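Local coordinates for WbbM protein (Klebsiella pneumoniae, PDB 6U4B), which is a bifunctional, trimeric O-antigen polymerase that probably joins sugars through two glycosyltransferase modules, one of which holds a magnesium ion, at residues 312-326 with 404-416. Residues are numbered along the deposited sequence; the frame is centred on the assembly and turned at random.
With MG (magnesium ion), chain C.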
ATOM      1  N   TYR A 312     -18.002 -13.820   7.304  1.00 55.04           N
ATOM      2  CA  TYR A 312     -16.605 -14.018   7.670  1.00 50.83           C
ATOM      3  C   TYR A 312     -15.676 -13.944   6.464  1.00 46.70           C
ATOM      4  O   TYR A 312     -14.511 -14.345   6.556  1.00 47.59           O
ATOM      5  CB  TYR A 312     -16.422 -15.349   8.402  1.00 51.71           C
ATOM      6  CG  TYR A 312     -16.491 -15.227   9.908  1.00 61.77           C
ATOM      7  CD1 TYR A 312     -15.795 -16.106  10.728  1.00 62.31           C
ATOM      8  CD2 TYR A 312     -17.253 -14.234  10.511  1.00 68.80           C
ATOM      9  CE1 TYR A 312     -15.853 -15.998  12.106  1.00 65.00           C
ATOM     10  CE2 TYR A 312     -17.317 -14.119  11.888  1.00 70.43           C
ATOM     11  CZ  TYR A 312     -16.616 -15.004  12.681  1.00 67.47           C
ATOM     12  OH  TYR A 312     -16.678 -14.893  14.053  1.00 66.93           O
ATOM     13  N   ALA A 313     -16.167 -13.435   5.333  1.00 39.95           N
ATOM     14  CA  ALA A 313     -15.319 -13.293   4.154  1.00 41.67           C
ATOM     15  C   ALA A 313     -14.183 -12.308   4.392  1.00 41.00           C
ATOM     16  O   ALA A 313     -13.088 -12.488   3.848  1.00 44.91           O
ATOM     17  CB  ALA A 313     -16.157 -12.857   2.951  1.00 41.61           C
ATOM     18  N   ILE A 314     -14.420 -11.266   5.191  1.00 38.70           N
ATOM     19  CA  ILE A 314     -13.355 -10.320   5.523  1.00 41.39           C
ATOM     20  C   ILE A 314     -12.236 -11.030   6.273  1.00 42.95           C
ATOM     21  O   ILE A 314     -11.049 -10.841   5.983  1.00 44.66           O
ATOM     22  CB  ILE A 314     -13.917  -9.141   6.335  1.00 50.44           C
ATOM     23  CG1 ILE A 314     -14.937  -8.360   5.504  1.00 59.04           C
ATOM     24  CG2 ILE A 314     -12.791  -8.229   6.802  1.00 54.54           C
ATOM     25  CD1 ILE A 314     -15.479  -7.133   6.197  1.00 63.54           C
ATOM     26  N   SER A 315     -12.603 -11.863   7.247  1.00 40.24           N
ATOM     27  CA  SER A 315     -11.604 -12.633   7.977  1.00 40.84           C
ATOM     28  C   SER A 315     -10.863 -13.592   7.054  1.00 41.57           C
ATOM     29  O   SER A 315      -9.643 -13.761   7.172  1.00 42.70           O
ATOM     30  CB  SER A 315     -12.269 -13.397   9.119  1.00 48.24           C
ATOM     31  OG  SER A 315     -11.334 -14.233   9.767  1.00 55.33           O
ATOM     32  N   GLY A 316     -11.585 -14.236   6.133  1.00 39.13           N
ATOM     33  CA  GLY A 316     -10.939 -15.129   5.188  1.00 36.34           C
ATOM     34  C   GLY A 316      -9.995 -14.417   4.242  1.00 38.19           C
ATOM     35  O   GLY A 316      -8.964 -14.973   3.854  1.00 41.22           O
ATOM     36  N   GLY A 317     -10.330 -13.184   3.855  1.00 37.84           N
ATOM     37  CA  GLY A 317      -9.426 -12.416   3.014  1.00 43.59           C
ATOM     38  C   GLY A 317      -8.109 -12.115   3.701  1.00 46.14           C
ATOM     39  O   GLY A 317      -7.038 -12.261   3.107  1.00 41.08           O
ATOM     40  N   ALA A 318      -8.171 -11.689   4.966  1.00 43.79           N
ATOM     41  CA  ALA A 318      -6.950 -11.427   5.722  1.00 43.83           C
ATOM     42  C   ALA A 318      -6.115 -12.691   5.872  1.00 40.64           C
ATOM     43  O   ALA A 318      -4.887 -12.655   5.718  1.00 37.81           O
ATOM     44  CB  ALA A 318      -7.299 -10.848   7.092  1.00 40.78           C
ATOM     45  N   LEU A 319      -6.767 -13.820   6.160  1.00 40.15           N
ATOM     46  CA  LEU A 319      -6.053 -15.086   6.286  1.00 41.30           C
ATOM     47  C   LEU A 319      -5.360 -15.458   4.983  1.00 41.89           C
ATOM     48  O   LEU A 319      -4.157 -15.742   4.964  1.00 41.45           O
ATOM     49  CB  LEU A 319      -7.019 -16.191   6.715  1.00 41.34           C
ATOM     50  CG  LEU A 319      -6.472 -17.621   6.695  1.00 41.83           C
ATOM     51  CD1 LEU A 319      -5.254 -17.763   7.607  1.00 35.06           C
ATOM     52  CD2 LEU A 319      -7.561 -18.616   7.077  1.00 41.54           C
ATOM     53  N   ILE A 320      -6.109 -15.462   3.876  1.00 39.01           N
ATOM     54  CA  ILE A 320      -5.538 -15.841   2.587  1.00 37.18           C
ATOM     55  C   ILE A 320      -4.406 -14.898   2.210  1.00 38.25           C
ATOM     56  O   ILE A 320      -3.363 -15.325   1.694  1.00 41.89           O
ATOM     57  CB  ILE A 320      -6.637 -15.878   1.507  1.00 38.90           C
ATOM     58  CG1 ILE A 320      -7.549 -17.092   1.719  1.00 38.72           C
ATOM     59  CG2 ILE A 320      -6.025 -15.895   0.111  1.00 34.81           C
ATOM     60  CD1 ILE A 320      -8.791 -17.088   0.858  1.00 35.70           C
ATOM     61  N   ASN A 321      -4.579 -13.602   2.473  1.00 37.51           N
ATOM     62  CA  ASN A 321      -3.498 -12.660   2.216  1.00 41.85           C
ATOM     63  C   ASN A 321      -2.283 -12.969   3.085  1.00 42.97           C
ATOM     64  O   ASN A 321      -1.142 -12.876   2.618  1.00 37.39           O
ATOM     65  CB  ASN A 321      -3.979 -11.229   2.444  1.00 44.41           C
ATOM     66  CG  ASN A 321      -3.536 -10.293   1.343  1.00 50.60           C
ATOM     67  OD1 ASN A 321      -3.154 -10.733   0.260  1.00 54.46           O
ATOM     68  ND2 ASN A 321      -3.588  -8.993   1.612  1.00 50.78           N
ATOM     69  N   SER A 322      -2.506 -13.363   4.343  1.00 36.06           N
ATOM     70  CA  SER A 322      -1.381 -13.728   5.200  1.00 41.17           C
ATOM     71  C   SER A 322      -0.683 -14.980   4.684  1.00 44.46           C
ATOM     72  O   SER A 322       0.545 -15.093   4.775  1.00 43.00           O
ATOM     73  CB  SER A 322      -1.846 -13.926   6.647  1.00 40.82           C
ATOM     74  OG  SER A 322      -2.394 -15.221   6.860  1.00 37.14           O
ATOM     75  N   ILE A 323      -1.447 -15.928   4.136  1.00 41.72           N
ATOM     76  CA  ILE A 323      -0.844 -17.127   3.564  1.00 41.39           C
ATOM     77  C   ILE A 323       0.029 -16.761   2.371  1.00 46.19           C
ATOM     78  O   ILE A 323       1.145 -17.273   2.215  1.00 51.89           O
ATOM     79  CB  ILE A 323      -1.935 -18.144   3.181  1.00 41.76           C
ATOM     80  CG1 ILE A 323      -2.684 -18.620   4.427  1.00 43.78           C
ATOM     81  CG2 ILE A 323      -1.328 -19.324   2.431  1.00 38.69           C
ATOM     82  CD1 ILE A 323      -3.855 -19.527   4.128  1.00 44.11           C
ATOM     83  N   ILE A 324      -0.461 -15.859   1.516  1.00 45.17           N
ATOM     84  CA  ILE A 324       0.311 -15.426   0.353  1.00 44.84           C
ATOM     85  C   ILE A 324       1.581 -14.705   0.784  1.00 45.48           C
ATOM     86  O   ILE A 324       2.656 -14.905   0.202  1.00 44.27           O
ATOM     87  CB  ILE A 324      -0.553 -14.538  -0.561  1.00 47.15           C
ATOM     88  CG1 ILE A 324      -1.685 -15.356  -1.185  1.00 48.84           C
ATOM     89  CG2 ILE A 324       0.306 -13.877  -1.630  1.00 47.53           C
ATOM     90  CD1 ILE A 324      -2.630 -14.536  -2.018  1.00 51.87           C
ATOM     91  N   ARG A 325       1.482 -13.851   1.803  1.00 50.26           N
ATOM     92  CA  ARG A 325       2.626 -13.022   2.174  1.00 55.27           C
ATOM     93  C   ARG A 325       3.763 -13.843   2.768  1.00 50.74           C
ATOM     94  O   ARG A 325       4.926 -13.440   2.677  1.00 47.07           O
ATOM     95  CB  ARG A 325       2.188 -11.933   3.145  1.00 64.68           C
ATOM     96  CG  ARG A 325       1.260 -10.897   2.515  1.00 77.96           C
ATOM     97  CD  ARG A 325       0.876  -9.800   3.493  1.00 86.51           C
ATOM     98  NE  ARG A 325       1.986  -8.893   3.762  1.00 91.66           N
ATOM     99  CZ  ARG A 325       2.813  -9.007   4.797  1.00 92.99           C
ATOM    100  NH1 ARG A 325       3.796  -8.133   4.960  1.00 94.82           N
ATOM    101  NH2 ARG A 325       2.657  -9.993   5.670  1.00 90.18           N
ATOM    102  N   HIS A 326       3.453 -15.001   3.348  1.00 49.83           N
ATOM    103  CA  HIS A 326       4.449 -15.892   3.927  1.00 50.96           C
ATOM    104  C   HIS A 326       4.675 -17.138   3.080  1.00 54.03           C
ATOM    105  O   HIS A 326       5.271 -18.106   3.559  1.00 56.97           O
ATOM    106  CB  HIS A 326       4.047 -16.278   5.353  1.00 50.96           C
ATOM    107  CG  HIS A 326       4.028 -15.122   6.304  1.00 51.73           C
ATOM    108  ND1 HIS A 326       5.160 -14.674   6.953  1.00 53.05           N
ATOM    109  CD2 HIS A 326       3.018 -14.317   6.712  1.00 51.28           C
ATOM    110  CE1 HIS A 326       4.847 -13.646   7.722  1.00 52.42           C
ATOM    111  NE2 HIS A 326       3.554 -13.409   7.593  1.00 54.58           N
ATOM    112  N   PHE A 404      -6.161 -27.956   7.248  1.00 35.56           N
ATOM    113  CA  PHE A 404      -7.302 -27.100   7.545  1.00 37.62           C
ATOM    114  C   PHE A 404      -6.896 -26.010   8.525  1.00 37.29           C
ATOM    115  O   PHE A 404      -6.091 -26.239   9.432  1.00 37.31           O
ATOM    116  CB  PHE A 404      -8.476 -27.891   8.131  1.00 34.36           C
ATOM    117  CG  PHE A 404      -9.583 -27.010   8.658  1.00 39.45           C
ATOM    118  CD1 PHE A 404     -10.611 -26.605   7.826  1.00 42.02           C
ATOM    119  CD2 PHE A 404      -9.572 -26.557   9.975  1.00 44.04           C
ATOM    120  CE1 PHE A 404     -11.614 -25.781   8.293  1.00 43.70           C
ATOM    121  CE2 PHE A 404     -10.566 -25.723  10.444  1.00 39.83           C
ATOM    122  CZ  PHE A 404     -11.592 -25.341   9.604  1.00 41.82           C
ATOM    123  N   ILE A 405      -7.484 -24.828   8.355  1.00 38.64           N
ATOM    124  CA  ILE A 405      -7.235 -23.723   9.275  1.00 32.45           C
ATOM    125  C   ILE A 405      -8.516 -22.914   9.425  1.00 30.35           C
ATOM    126  O   ILE A 405      -9.227 -22.664   8.447  1.00 34.86           O
ATOM    127  CB  ILE A 405      -6.047 -22.855   8.796  1.00 37.89           C
ATOM    128  CG1 ILE A 405      -5.747 -21.733   9.796  1.00 39.23           C
ATOM    129  CG2 ILE A 405      -6.294 -22.300   7.393  1.00 39.26           C
ATOM    130  CD1 ILE A 405      -4.470 -20.976   9.487  1.00 41.43           C
ATOM    131  N   ASP A 406      -8.815 -22.525  10.664  1.00 30.54           N
ATOM    132  CA  ASP A 406      -9.957 -21.661  10.934  1.00 33.67           C
ATOM    133  C   ASP A 406      -9.849 -20.353  10.153  1.00 38.42           C
ATOM    134  O   ASP A 406      -8.755 -19.857   9.868  1.00 36.69           O
ATOM    135  CB  ASP A 406     -10.049 -21.353  12.430  1.00 36.94           C
ATOM    136  CG  ASP A 406     -10.942 -22.323  13.177  1.00 44.90           C
ATOM    137  OD1 ASP A 406     -11.342 -23.353  12.590  1.00 45.94           O
ATOM    138  OD2 ASP A 406     -11.251 -22.046  14.356  1.00 49.75           O
ATOM    139  N   SER A 407     -11.006 -19.780   9.822  1.00 37.03           N
ATOM    140  CA  SER A 407     -11.029 -18.547   9.047  1.00 42.01           C
ATOM    141  C   SER A 407     -10.684 -17.320   9.880  1.00 43.79           C
ATOM    142  O   SER A 407     -10.238 -16.314   9.316  1.00 42.18           O
ATOM    143  CB  SER A 407     -12.400 -18.356   8.394  1.00 40.30           C
ATOM    144  OG  SER A 407     -13.385 -18.028   9.358  1.00 43.11           O
ATOM    145  N   ASP A 408     -10.870 -17.374  11.197  1.00 40.96           N
ATOM    146  CA  ASP A 408     -10.557 -16.234  12.061  1.00 42.95           C
ATOM    147  C   ASP A 408      -9.107 -16.275  12.537  1.00 41.14           C
ATOM    148  O   ASP A 408      -8.807 -16.131  13.723  1.00 41.46           O
ATOM    149  CB  ASP A 408     -11.526 -16.188  13.237  1.00 46.48           C
ATOM    150  CG  ASP A 408     -11.542 -17.478  14.032  1.00 48.28           C
ATOM    151  OD1 ASP A 408     -10.983 -18.487  13.550  1.00 47.33           O
ATOM    152  OD2 ASP A 408     -12.109 -17.480  15.145  1.00 51.05           O
ATOM    153  N   THR A 409      -8.191 -16.483  11.592  1.00 37.29           N
ATOM    154  CA  THR A 409      -6.769 -16.570  11.887  1.00 40.86           C
ATOM    155  C   THR A 409      -5.984 -15.737  10.879  1.00 41.22           C
ATOM    156  O   THR A 409      -6.497 -15.345   9.829  1.00 41.69           O
ATOM    157  CB  THR A 409      -6.263 -18.019  11.836  1.00 38.05           C
ATOM    158  OG1 THR A 409      -6.369 -18.511  10.493  1.00 34.47           O
ATOM    159  CG2 THR A 409      -7.072 -18.920  12.768  1.00 37.36           C
ATOM    160  N   VAL A 410      -4.725 -15.469  11.221  1.00 36.09           N
ATOM    161  CA  VAL A 410      -3.710 -15.038  10.269  1.00 36.95           C
ATOM    162  C   VAL A 410      -2.444 -15.826  10.569  1.00 35.83           C
ATOM    163  O   VAL A 410      -2.139 -16.107  11.733  1.00 35.56           O
ATOM    164  CB  VAL A 410      -3.430 -13.516  10.327  1.00 42.73           C
ATOM    165  CG1 VAL A 410      -4.656 -12.712   9.907  1.00 43.78           C
ATOM    166  CG2 VAL A 410      -2.948 -13.090  11.709  1.00 41.64           C
ATOM    167  N   VAL A 411      -1.716 -16.201   9.523  1.00 33.19           N
ATOM    168  CA  VAL A 411      -0.469 -16.936   9.692  1.00 33.78           C
ATOM    169  C   VAL A 411       0.691 -15.953   9.677  1.00 36.26           C
ATOM    170  O   VAL A 411       0.626 -14.882   9.060  1.00 34.31           O
ATOM    171  CB  VAL A 411      -0.290 -18.028   8.616  1.00 30.85           C
ATOM    172  CG1 VAL A 411      -1.496 -18.959   8.607  1.00 33.55           C
ATOM    173  CG2 VAL A 411      -0.073 -17.406   7.250  1.00 33.54           C
ATOM    174  N   LYS A 412       1.758 -16.313  10.389  1.00 41.03           N
ATOM    175  CA  LYS A 412       3.003 -15.555  10.389  1.00 45.60           C
ATOM    176  C   LYS A 412       4.152 -16.366   9.806  1.00 47.74           C
ATOM    177  O   LYS A 412       5.317 -15.981   9.969  1.00 48.00           O
ATOM    178  CB  LYS A 412       3.355 -15.098  11.808  1.00 46.99           C
ATOM    179  CG  LYS A 412       2.218 -14.403  12.542  1.00 54.74           C
ATOM    180  CD  LYS A 412       2.046 -12.967  12.079  1.00 57.11           C
ATOM    181  CE  LYS A 412       3.233 -12.115  12.492  1.00 58.80           C
ATOM    182  NZ  LYS A 412       3.005 -10.675  12.204  1.00 58.56           N
ATOM    183  N   ALA A 413       3.856 -17.477   9.135  1.00 44.51           N
ATOM    184  CA  ALA A 413       4.887 -18.371   8.637  1.00 43.17           C
ATOM    185  C   ALA A 413       4.340 -19.158   7.456  1.00 42.57           C
ATOM    186  O   ALA A 413       3.138 -19.150   7.175  1.00 40.21           O
ATOM    187  CB  ALA A 413       5.382 -19.320   9.737  1.00 42.81           C
ATOM    188  N   ASP A 414       5.247 -19.837   6.762  1.00 44.34           N
ATOM    189  CA  ASP A 414       4.874 -20.690   5.641  1.00 44.48           C
ATOM    190  C   ASP A 414       4.065 -21.879   6.150  1.00 47.69           C
ATOM    191  O   ASP A 414       4.558 -22.669   6.962  1.00 47.89           O
ATOM    192  CB  ASP A 414       6.135 -21.154   4.912  1.00 48.76           C
ATOM    193  CG  ASP A 414       5.839 -22.062   3.730  1.00 53.49           C
ATOM    194  OD1 ASP A 414       4.658 -22.214   3.353  1.00 56.21           O
ATOM    195  OD2 ASP A 414       6.805 -22.627   3.175  1.00 57.31           O
ATOM    196  N   LEU A 415       2.820 -22.005   5.684  1.00 44.03           N
ATOM    197  CA  LEU A 415       2.005 -23.154   6.063  1.00 45.11           C
ATOM    198  C   LEU A 415       2.579 -24.461   5.533  1.00 44.98           C
ATOM    199  O   LEU A 415       2.204 -25.532   6.014  1.00 45.10           O
ATOM    200  CB  LEU A 415       0.571 -22.979   5.557  1.00 47.69           C
ATOM    201  CG  LEU A 415      -0.435 -22.288   6.480  1.00 48.61           C
ATOM    202  CD1 LEU A 415      -1.801 -22.217   5.811  1.00 44.33           C
ATOM    203  CD2 LEU A 415      -0.530 -23.022   7.805  1.00 46.78           C
ATOM    204  N   GLY A 416       3.490 -24.393   4.560  1.00 49.30           N
ATOM    205  CA  GLY A 416       4.057 -25.586   3.956  1.00 49.85           C
ATOM    206  C   GLY A 416       4.871 -26.448   4.896  1.00 54.00           C
ATOM    207  O   GLY A 416       4.998 -27.655   4.654  1.00 56.99           O
TER
HETATM  208 MG    MG C 602     -11.504 -20.148  15.321  1.00 35.94          MG
HETATM  209  O   HOH W   1      -8.188 -13.227   9.886  1.00 40.55           O
HETATM  210  O   HOH W   2       1.984 -19.532   4.129  1.00 43.20           O
HETATM  211  O   HOH W   3       1.053 -12.165   8.576  1.00 42.19           O
HETATM  212  O   HOH W   4       4.146 -11.111   9.190  1.00 64.73           O
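L319 pushes its two methyl groups into the bend where 404-416 turns from one strand into the next, and here the packing is tight. With CG anti to the backbone N (chi1 171°), the side chain runs alongside T409: CD1 comes to 3.2 Å from T409 OG1 and also meets I405 CD1, while CD2 lies against D406 O. The threonine hydroxyl is itself tied down, donating to D406 O. One turn further along helix 313-325, S322 OG works in both directions: it accepts an almost straight bond from V411 N (2.9 Å, 168°) and donates toward a lone pair of L319 O, within the plane of that carbonyl, which I323 N also reaches. Deeper in, I323 CD1 meets L415 CD1 (3.8 Å). Helix 313-325 and strand 409-411 run nearly parallel, 9° between their axes. In the turn leading into strand 409-411 lies the D-x-D element expected of a GT-A-type, family 8 glycosyltransferase: D406 OD2 (2.1 Å) and D408 OD1 bind the magnesium ion with H560, while D406 OD1 forms a salt bridge with R389. S407 OG lies at the edge of the ring of Y312, the N-cap residue, 3.4 Å from CD1. Around H326 the contact is more open, though a water also links S315 O to T409 O. The H326 ring lays one face on the K412-A413 peptide, with K412 C 3.4 Å above its centre, while two waters sit in plane at its edge. One bridges H326 NE2 to V411 O; another reaches K412 NZ only weakly, the lysine being held chiefly by a salt bridge to D578.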